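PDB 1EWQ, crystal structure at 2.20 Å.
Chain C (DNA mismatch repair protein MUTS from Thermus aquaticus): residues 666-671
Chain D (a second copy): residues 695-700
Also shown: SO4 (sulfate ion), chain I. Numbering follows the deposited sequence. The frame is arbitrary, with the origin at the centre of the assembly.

Chain C, residues 666-671: RGTSSL
Chain D 695-700: THYFEL

The chain C stretch is loop from R666(C) through S669(C) and enters a helix at S670(C). Its phi/psi values run -64/163 at R666(C), 93/1 at G667(C), -138/-160 at T668(C), -79/160 at S669(C), -43/-67 at S670(C) and -62/-46 at L671(C). The positive phi at G667(C) suits glycine, because at these angles a CB would be jammed against the preceding carbonyl O. S669(C) occupies the N-cap position. In chain D, T695(D) (-153/171) is extended, H696(D) and Y697(D) follow at -108/-11 and -72/90, and F698(D), E699(D) and L700(D) take helical angles of -55/-24, -60/-36 and -73/-23. Two bonds fix this turn: Y697(D) N donates to T695(D) OG1 (3.0 Å, 169°), with T695(D) chi1 at t, and L700(D) N donates to Y697(D) O (2.9 Å).

The touching segments run in nearly the same direction, 18° apart from CA 667 to 670 against CA 696 to 699. Register is set by the CA atoms of S669(C) and H696(D), 4.9 Å apart, and the stretches together bury 264 Å².

H696(D) gives the largest share, 65 Å². Its CB points toward chain C, and chi1 m with chi2 -62° lays the imidazole beside the loop. The CA of T668(C) sits over one ring face, 4.1 Å from the ring centroid of H696(D) and 12° off the normal, a CH-pi contact. T668(C) O lies 3.7 Å from H696(D) CB, and G667(C) O lies 3.6 Å from H696(D) NE2.

S669(C), buried, points its CB sideways. That atom meets the edge of the F698(D) ring, with S669(C) CB 3.6 Å from F698(D) CE1; F698(D) has chi1 m and chi2 81°. S669(C) CB also lies 4.3 Å from H696(D) CB, the residue whose CA is nearest its own.

The one hydrogen bond directly joining the stretches runs from S670(C) OG to E699(D) OE2 at 2.7 Å. Both CB atoms point toward the partner stretch; S670(C) uses chi1 m, and E699(D) uses m, t and chi3 53° to deliver its carboxylate. Y697(D), chi1 m and chi2 153°, directs its CB away, yet its ring returns to place CD2 3.8 Å from S670(C) OG.

A sulfate, probably from the crystallisation liquor, bridges the chains. H696(D) ND1 donates to sulfate O4 at 2.8 Å (134°), near the ring plane, while T668(C) OG1, chi1 t, makes a weak bond to sulfate O1 at 3.2 Å. S669(C) OG, chi1 p, lies 3.2 Å from sulfate O3.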

# COMPACT_ATOMS: atom_id res chain seq x y z
N ARG C 666 33.20 -11.54 5.14
CA ARG C 666 32.78 -10.56 6.15
C ARG C 666 31.88 -11.26 7.18
O ARG C 666 31.35 -12.34 6.93
CB ARG C 666 31.93 -9.47 5.48
CG ARG C 666 30.78 -10.12 4.70
CD ARG C 666 29.55 -9.26 4.45
NE ARG C 666 29.80 -8.16 3.53
CZ ARG C 666 28.88 -7.65 2.72
NH1 ARG C 666 27.66 -8.15 2.69
NH2 ARG C 666 29.18 -6.61 1.95
N GLY C 667 31.70 -10.62 8.32
CA GLY C 667 30.83 -11.17 9.34
C GLY C 667 31.43 -12.04 10.42
O GLY C 667 30.69 -12.53 11.26
N THR C 668 32.74 -12.25 10.40
CA THR C 668 33.37 -13.07 11.43
C THR C 668 34.68 -12.46 11.92
O THR C 668 34.91 -11.26 11.77
CB THR C 668 33.63 -14.51 10.91
OG1 THR C 668 34.11 -15.33 11.98
CG2 THR C 668 34.63 -14.49 9.77
N SER C 669 35.54 -13.28 12.52
CA SER C 669 36.82 -12.81 13.04
C SER C 669 37.87 -12.64 11.93
O SER C 669 37.75 -13.21 10.84
CB SER C 669 37.34 -13.77 14.11
OG SER C 669 37.56 -15.06 13.56
N SER C 670 38.90 -11.85 12.23
CA SER C 670 39.99 -11.57 11.28
C SER C 670 40.47 -12.80 10.52
O SER C 670 40.29 -12.91 9.31
CB SER C 670 41.18 -10.93 12.01
OG SER C 670 40.90 -9.62 12.48
N LEU C 671 41.09 -13.72 11.24
CA LEU C 671 41.64 -14.92 10.63
C LEU C 671 40.59 -15.83 9.96
O LEU C 671 40.79 -16.29 8.84
CB LEU C 671 42.44 -15.69 11.69
CG LEU C 671 43.34 -14.71 12.48
CD1 LEU C 671 43.85 -15.38 13.74
CD2 LEU C 671 44.49 -14.23 11.60
N THR D 695 32.38 -7.38 19.76
CA THR D 695 33.26 -7.43 18.60
C THR D 695 33.83 -8.81 18.34
O THR D 695 33.67 -9.72 19.15
CB THR D 695 34.44 -6.45 18.80
OG1 THR D 695 35.31 -6.48 17.66
CG2 THR D 695 35.22 -6.82 20.06
N HIS D 696 34.49 -8.96 17.19
CA HIS D 696 35.11 -10.22 16.81
C HIS D 696 36.63 -10.08 16.91
O HIS D 696 37.35 -11.08 16.82
CB HIS D 696 34.75 -10.59 15.36
CG HIS D 696 33.34 -11.06 15.18
ND1 HIS D 696 32.86 -12.19 15.79
CD2 HIS D 696 32.32 -10.57 14.43
CE1 HIS D 696 31.60 -12.39 15.42
NE2 HIS D 696 31.26 -11.41 14.60
N TYR D 697 37.10 -8.85 17.10
CA TYR D 697 38.53 -8.57 17.19
C TYR D 697 39.15 -9.04 18.49
O TYR D 697 39.19 -8.29 19.47
CB TYR D 697 38.78 -7.06 17.07
CG TYR D 697 38.53 -6.48 15.69
CD1 TYR D 697 38.18 -5.15 15.54
CD2 TYR D 697 38.69 -7.26 14.54
CE1 TYR D 697 37.99 -4.59 14.29
CE2 TYR D 697 38.49 -6.71 13.27
CZ TYR D 697 38.15 -5.37 13.16
OH TYR D 697 37.99 -4.80 11.92
N PHE D 698 39.65 -10.28 18.51
CA PHE D 698 40.29 -10.81 19.71
C PHE D 698 41.41 -9.84 20.09
O PHE D 698 41.82 -9.75 21.25
CB PHE D 698 40.89 -12.20 19.43
CG PHE D 698 39.86 -13.26 19.11
CD1 PHE D 698 39.31 -13.36 17.83
CD2 PHE D 698 39.43 -14.15 20.10
CE1 PHE D 698 38.36 -14.34 17.54
CE2 PHE D 698 38.47 -15.13 19.81
CZ PHE D 698 37.94 -15.22 18.53
N GLU D 699 41.87 -9.11 19.09
CA GLU D 699 42.94 -8.13 19.24
C GLU D 699 42.64 -7.00 20.23
O GLU D 699 43.54 -6.53 20.93
CB GLU D 699 43.24 -7.59 17.84
CG GLU D 699 43.32 -8.74 16.85
CD GLU D 699 43.10 -8.32 15.42
OE1 GLU D 699 43.80 -7.39 14.97
OE2 GLU D 699 42.24 -8.92 14.74
N LEU D 700 41.39 -6.56 20.29
CA LEU D 700 41.01 -5.50 21.21
C LEU D 700 40.99 -6.05 22.63
O LEU D 700 41.13 -5.31 23.60
CB LEU D 700 39.62 -4.96 20.89
CG LEU D 700 39.39 -4.15 19.61
CD1 LEU D 700 37.92 -3.79 19.52
CD2 LEU D 700 40.24 -2.89 19.62
S SO4 I . 33.72 -15.85 15.58
O1 SO4 I . 32.51 -15.60 14.77
O2 SO4 I . 33.42 -16.91 16.56
O3 SO4 I . 34.82 -16.29 14.69
O4 SO4 I . 34.12 -14.63 16.30